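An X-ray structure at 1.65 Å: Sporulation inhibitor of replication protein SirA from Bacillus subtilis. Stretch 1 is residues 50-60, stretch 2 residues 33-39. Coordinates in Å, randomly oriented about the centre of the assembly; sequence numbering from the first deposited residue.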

ATOM      1  N   MET A  50       6.324  -4.264   9.123  1.00 25.80           N
ATOM      2  CA  MET A  50       5.567  -3.004   9.122  1.00 25.80           C
ATOM      3  C   MET A  50       5.159  -2.665   7.703  1.00 24.03           C
ATOM      4  O   MET A  50       4.041  -2.233   7.425  1.00 22.57           O
ATOM      5  CB  MET A  50       6.393  -1.825   9.642  1.00 34.30           C
ATOM      6  CG  MET A  50       6.296  -1.590  11.100  1.00 50.89           C
ATOM      7  SD  MET A  50       4.605  -1.110  11.426  1.00 60.27           S
ATOM      8  CE  MET A  50       4.187  -2.655  12.248  1.00 36.70           C
ATOM      9  N   THR A  51       6.112  -2.814   6.796  1.00 23.83           N
ATOM     10  CA  THR A  51       5.870  -2.504   5.382  1.00 22.23           C
ATOM     11  C   THR A  51       4.742  -3.417   4.808  1.00 20.40           C
ATOM     12  O   THR A  51       3.818  -2.939   4.144  1.00 18.95           O
ATOM     13  CB  THR A  51       7.194  -2.602   4.583  1.00 21.88           C
ATOM     14  OG1 THR A  51       8.102  -1.606   5.070  1.00 25.43           O
ATOM     15  CG2 THR A  51       6.931  -2.399   3.069  1.00 25.26           C
ATOM     16  N   GLU A  52       4.820  -4.690   5.125  1.00 20.69           N
ATOM     17  CA  GLU A  52       3.788  -5.626   4.691  1.00 22.19           C
ATOM     18  C   GLU A  52       2.384  -5.261   5.225  1.00 19.48           C
ATOM     19  O   GLU A  52       1.392  -5.316   4.488  1.00 18.35           O
ATOM     20  CB  GLU A  52       4.139  -7.023   5.101  1.00 27.63           C
ATOM     21  CG  GLU A  52       3.184  -8.097   4.633  1.00 27.39           C
ATOM     22  CD  GLU A  52       3.761  -9.468   4.959  1.00 31.61           C
ATOM     23  OE1 GLU A  52       3.984  -9.779   6.144  1.00 39.59           O
ATOM     24  OE2 GLU A  52       4.020 -10.243   4.047  1.00 37.35           O
ATOM     25  N   LYS A  53       2.320  -4.891   6.509  1.00 20.11           N
ATOM     26  CA  LYS A  53       1.061  -4.436   7.112  1.00 18.46           C
ATOM     27  C   LYS A  53       0.500  -3.167   6.431  1.00 17.21           C
ATOM     28  O   LYS A  53      -0.681  -3.059   6.165  1.00 18.65           O
ATOM     29  CB  LYS A  53       1.245  -4.229   8.622  1.00 23.50           C
ATOM     30  CG  LYS A  53      -0.019  -4.371   9.359  1.00 35.44           C
ATOM     31  CD  LYS A  53       0.208  -4.697  10.850  1.00 52.06           C
ATOM     32  CE  LYS A  53      -0.221  -6.128  11.249  1.00 65.76           C
ATOM     33  NZ  LYS A  53      -1.708  -6.375  11.365  1.00 61.14           N
ATOM     34  N   GLN A  54       1.370  -2.223   6.141  1.00 15.40           N
ATOM     35  CA  GLN A  54       1.005  -1.034   5.467  1.00 15.15           C
ATOM     36  C   GLN A  54       0.447  -1.315   4.075  1.00 15.81           C
ATOM     37  O   GLN A  54      -0.606  -0.765   3.669  1.00 14.27           O
ATOM     38  CB  GLN A  54       2.177  -0.086   5.395  1.00 16.60           C
ATOM     39  CG  GLN A  54       2.626   0.450   6.765  1.00 16.76           C
ATOM     40  CD  GLN A  54       3.892   1.251   6.781  1.00 17.18           C
ATOM     41  OE1 GLN A  54       4.680   1.248   5.850  1.00 19.55           O
ATOM     42  NE2 GLN A  54       4.142   1.911   7.914  1.00 19.78           N
ATOM     43  N   ILE A  55       1.173  -2.154   3.316  1.00 15.26           N
ATOM     44  CA  ILE A  55       0.675  -2.565   1.981  1.00 15.38           C
ATOM     45  C   ILE A  55      -0.691  -3.207   2.037  1.00 13.95           C
ATOM     46  O   ILE A  55      -1.589  -2.855   1.246  1.00 16.38           O
ATOM     47  CB  ILE A  55       1.717  -3.477   1.303  1.00 16.61           C
ATOM     48  CG1 ILE A  55       2.871  -2.579   0.840  1.00 19.19           C
ATOM     49  CG2 ILE A  55       1.098  -4.243   0.142  1.00 19.39           C
ATOM     50  CD1 ILE A  55       4.057  -3.374   0.376  1.00 21.49           C
ATOM     51  N   GLN A  56      -0.919  -4.080   3.004  1.00 16.96           N
ATOM     52  CA  GLN A  56      -2.238  -4.708   3.174  1.00 18.36           C
ATOM     53  C   GLN A  56      -3.351  -3.631   3.433  1.00 18.15           C
ATOM     54  O   GLN A  56      -4.460  -3.701   2.905  1.00 21.29           O
ATOM     55  CB  GLN A  56      -2.174  -5.745   4.324  1.00 23.06           C
ATOM     56  CG  GLN A  56      -1.292  -6.974   3.970  1.00 33.22           C
ATOM     57  CD  GLN A  56      -1.004  -7.974   5.124  1.00 49.08           C
ATOM     58  OE1 GLN A  56      -1.126  -7.675   6.339  1.00 48.29           O
ATOM     59  NE2 GLN A  56      -0.587  -9.185   4.733  1.00 49.22           N
ATOM     60  N   TYR A  57      -3.017  -2.631   4.231  1.00 16.05           N
ATOM     61  CA  TYR A  57      -3.936  -1.580   4.592  1.00 13.06           C
ATOM     62  C   TYR A  57      -4.329  -0.669   3.441  1.00 12.83           C
ATOM     63  O   TYR A  57      -5.506  -0.294   3.300  1.00 15.40           O
ATOM     64  CB  TYR A  57      -3.389  -0.809   5.798  1.00 17.34           C
ATOM     65  CG  TYR A  57      -4.402   0.141   6.425  1.00 16.29           C
ATOM     66  CD1 TYR A  57      -4.668   1.394   5.883  1.00 14.51           C
ATOM     67  CD2 TYR A  57      -5.106  -0.227   7.555  1.00 16.53           C
ATOM     68  CE1 TYR A  57      -5.623   2.258   6.483  1.00 14.81           C
ATOM     69  CE2 TYR A  57      -6.035   0.618   8.150  1.00 15.62           C
ATOM     70  CZ  TYR A  57      -6.290   1.842   7.622  1.00 15.33           C
ATOM     71  OH  TYR A  57      -7.178   2.732   8.192  1.00 16.57           O
ATOM     72  N   ILE A  58      -3.374  -0.318   2.571  1.00 12.92           N
ATOM     73  CA  ILE A  58      -3.629   0.699   1.556  1.00 14.37           C
ATOM     74  C   ILE A  58      -4.138   0.118   0.233  1.00 12.46           C
ATOM     75  O   ILE A  58      -4.411   0.861  -0.672  1.00 15.41           O
ATOM     76  CB  ILE A  58      -2.379   1.586   1.281  1.00 14.78           C
ATOM     77  CG1 ILE A  58      -1.267   0.793   0.551  1.00 15.51           C
ATOM     78  CG2 ILE A  58      -1.839   2.190   2.607  1.00 14.97           C
ATOM     79  CD1 ILE A  58      -0.170   1.721   0.026  1.00 18.28           C
ATOM     80  N   THR A  59      -4.226  -1.199   0.147  1.00 14.71           N
ATOM     81  CA  THR A  59      -4.653  -1.856  -1.059  1.00 15.11           C
ATOM     82  C   THR A  59      -5.945  -2.638  -0.836  1.00 14.40           C
ATOM     83  O   THR A  59      -6.324  -2.979   0.310  1.00 17.44           O
ATOM     84  CB  THR A  59      -3.539  -2.797  -1.611  1.00 16.07           C
ATOM     85  OG1 THR A  59      -3.238  -3.835  -0.689  1.00 17.15           O
ATOM     86  CG2 THR A  59      -2.273  -2.036  -1.922  1.00 16.35           C
ATOM     87  N   GLN A  60      -6.614  -2.960  -1.950  1.00 16.06           N
ATOM     88  CA  GLN A  60      -7.861  -3.738  -1.948  1.00 16.20           C
ATOM     89  C   GLN A  60      -7.583  -5.133  -2.451  1.00 17.19           C
ATOM     90  O   GLN A  60      -6.705  -5.320  -3.302  1.00 17.28           O
ATOM     91  CB  GLN A  60      -8.896  -3.095  -2.891  1.00 20.23           C
ATOM     92  CG  GLN A  60      -9.190  -1.652  -2.500  1.00 28.23           C
ATOM     93  CD  GLN A  60     -10.448  -1.095  -3.137  1.00 38.50           C
ATOM     94  OE1 GLN A  60     -10.896  -1.574  -4.128  1.00 38.92           O
ATOM     95  NE2 GLN A  60     -11.037  -0.090  -2.511  1.00 56.25           N
TER
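Stretch 2 33-39: ELFQDYH

Stretch 2 packs on stretch 1 as one helix crossing another, an apolar contact built around Leu34 and Ile55, with one direct hydrogen bond and one water bridge as its polar links. Residues 33-39 are helical throughout, with phi from -59° to -84° and psi from -24° to -51°, and amide-to-carbonyl bonds such as Tyr38 N to Leu34 O at 3.1 Å confirm the i to i+4 pattern. The helix axes approach to 9.5 Å, and their N-to-C directions differ by 129° (signed crossing angle -129°), so the helices run in broadly opposed senses but well short of antiparallel. The register agrees: Thr51 CA lies 6.3 Å from Tyr38 CA, and Ile55 CA lies 7.4 Å from Phe35 CA, the later residue of one helix facing the earlier residue of the other.

Leu34 (chi1 t, chi2 p) points toward stretch 1 and fills a hole formed by Thr51, Gln54, Ile55 and Ile58. Its CD1 is 3.7 Å from Thr51 CG2 and 3.5 Å from Gln54 OE1, while its CD2 is 3.9 Å from both Ile55 CG1 and Ile58 CD1. Phe35 leaves its backbone sideways, yet its ring reaches stretch 1: CE1 is 3.8 Å from Ile55 CG2, and CZ is 3.8 Å from Thr59 CG2, which meets the ring edge. Tyr38, chi1 t, points toward stretch 1; its CB is 3.3 Å from Ile55 CD1, a tight apolar approach.

The polar links lie beside these apolar contacts. Tyr38 OH donates a hydrogen bond to Glu52 OE2 at 2.8 Å, with the acceptor near the ring plane. Water 1 donates to Asp37 OD2 at 3.1 Å and to Thr51 OG1 at 2.7 Å, bridging the helices. Together the two stretches bury 478 Å², both sides summed.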

ATOM      1  N   GLU A  33       8.256   3.337  -3.892  1.00 16.90           N
ATOM      2  CA  GLU A  33       9.329   2.980  -2.974  1.00 20.78           C
ATOM      3  C   GLU A  33       8.864   2.013  -1.863  1.00 19.38           C
ATOM      4  O   GLU A  33       9.573   1.098  -1.473  1.00 19.45           O
ATOM      5  CB  GLU A  33       9.980   4.238  -2.385  1.00 23.13           C
ATOM      6  CG  GLU A  33      10.752   5.005  -3.459  1.00 30.67           C
ATOM      7  CD  GLU A  33      11.525   6.206  -2.929  1.00 48.12           C
ATOM      8  OE1 GLU A  33      11.263   7.327  -3.416  1.00 65.55           O
ATOM      9  OE2 GLU A  33      12.404   6.023  -2.052  1.00 65.93           O
ATOM     10  N   LEU A  34       7.656   2.200  -1.367  1.00 18.10           N
ATOM     11  CA  LEU A  34       7.055   1.283  -0.395  1.00 18.06           C
ATOM     12  C   LEU A  34       6.918  -0.145  -0.953  1.00 16.60           C
ATOM     13  O   LEU A  34       7.362  -1.130  -0.365  1.00 16.59           O
ATOM     14  CB  LEU A  34       5.724   1.776   0.063  1.00 18.66           C
ATOM     15  CG  LEU A  34       5.029   0.908   1.119  1.00 21.23           C
ATOM     16  CD1 LEU A  34       5.712   1.082   2.471  1.00 27.87           C
ATOM     17  CD2 LEU A  34       3.556   1.249   1.239  1.00 25.45           C
ATOM     18  N   PHE A  35       6.329  -0.234  -2.115  1.00 13.99           N
ATOM     19  CA  PHE A  35       6.218  -1.532  -2.813  1.00 13.46           C
ATOM     20  C   PHE A  35       7.592  -2.190  -3.168  1.00 14.59           C
ATOM     21  O   PHE A  35       7.789  -3.388  -2.978  1.00 18.06           O
ATOM     22  CB  PHE A  35       5.340  -1.418  -4.027  1.00 15.27           C
ATOM     23  CG  PHE A  35       3.865  -1.233  -3.682  1.00 13.02           C
ATOM     24  CD1 PHE A  35       3.125  -2.261  -3.169  1.00 14.45           C
ATOM     25  CD2 PHE A  35       3.221  -0.024  -3.871  1.00 15.56           C
ATOM     26  CE1 PHE A  35       1.769  -2.108  -2.878  1.00 16.08           C
ATOM     27  CE2 PHE A  35       1.886   0.148  -3.548  1.00 17.87           C
ATOM     28  CZ  PHE A  35       1.155  -0.908  -3.059  1.00 14.82           C
ATOM     29  N   GLN A  36       8.522  -1.366  -3.575  1.00 13.74           N
ATOM     30  CA  GLN A  36       9.854  -1.848  -3.903  1.00 15.23           C
ATOM     31  C   GLN A  36      10.546  -2.361  -2.609  1.00 17.15           C
ATOM     32  O   GLN A  36      11.195  -3.411  -2.627  1.00 17.91           O
ATOM     33  CB  GLN A  36      10.665  -0.783  -4.594  1.00 16.73           C
ATOM     34  CG  GLN A  36      12.085  -1.247  -4.961  1.00 21.89           C
ATOM     35  CD  GLN A  36      12.838  -0.199  -5.718  1.00 23.85           C
ATOM     36  OE1 GLN A  36      13.205   0.873  -5.184  1.00 28.10           O
ATOM     37  NE2 GLN A  36      13.065  -0.484  -6.986  1.00 24.90           N
ATOM     38  N   ASP A  37      10.363  -1.663  -1.490  1.00 19.63           N
ATOM     39  CA  ASP A  37      10.907  -2.146  -0.219  1.00 20.18           C
ATOM     40  C   ASP A  37      10.370  -3.513   0.158  1.00 20.03           C
ATOM     41  O   ASP A  37      11.103  -4.356   0.639  1.00 27.96           O
ATOM     42  CB  ASP A  37      10.583  -1.181   0.906  1.00 24.45           C
ATOM     43  CG  ASP A  37      11.473   0.033   0.908  1.00 27.67           C
ATOM     44  OD1 ASP A  37      12.514   0.065   0.196  1.00 28.77           O
ATOM     45  OD2 ASP A  37      11.094   0.967   1.656  1.00 35.82           O
ATOM     46  N   TYR A  38       9.082  -3.728  -0.056  1.00 19.36           N
ATOM     47  CA  TYR A  38       8.498  -5.056   0.224  1.00 18.68           C
ATOM     48  C   TYR A  38       9.014  -6.174  -0.690  1.00 20.31           C
ATOM     49  O   TYR A  38       9.334  -7.265  -0.234  1.00 22.06           O
ATOM     50  CB  TYR A  38       6.993  -4.940   0.087  1.00 19.12           C
ATOM     51  CG  TYR A  38       6.223  -6.179   0.374  1.00 21.95           C
ATOM     52  CD1 TYR A  38       6.269  -6.752   1.638  1.00 24.07           C
ATOM     53  CD2 TYR A  38       5.429  -6.790  -0.607  1.00 28.67           C
ATOM     54  CE1 TYR A  38       5.567  -7.893   1.929  1.00 26.39           C
ATOM     55  CE2 TYR A  38       4.714  -7.932  -0.313  1.00 30.54           C
ATOM     56  CZ  TYR A  38       4.790  -8.463   0.965  1.00 30.02           C
ATOM     57  OH  TYR A  38       4.084  -9.583   1.331  1.00 40.95           O
ATOM     58  N   HIS A  39       9.106  -5.883  -1.974  1.00 16.73           N
ATOM     59  CA  HIS A  39       9.466  -6.893  -2.939  1.00 17.44           C
ATOM     60  C   HIS A  39      10.979  -7.097  -3.050  1.00 18.24           C
ATOM     61  O   HIS A  39      11.399  -8.183  -3.443  1.00 22.88           O
ATOM     62  CB  HIS A  39       8.865  -6.563  -4.299  1.00 17.56           C
ATOM     63  CG  HIS A  39       7.387  -6.826  -4.350  1.00 17.12           C
ATOM     64  ND1 HIS A  39       6.855  -8.094  -4.417  1.00 20.52           N
ATOM     65  CD2 HIS A  39       6.341  -6.004  -4.237  1.00 17.44           C
ATOM     66  CE1 HIS A  39       5.539  -8.028  -4.358  1.00 19.17           C
ATOM     67  NE2 HIS A  39       5.211  -6.764  -4.312  1.00 17.77           N
TER
HETATM   68  O   HOH W   1       9.268   0.678   4.171  1.00 40.08           O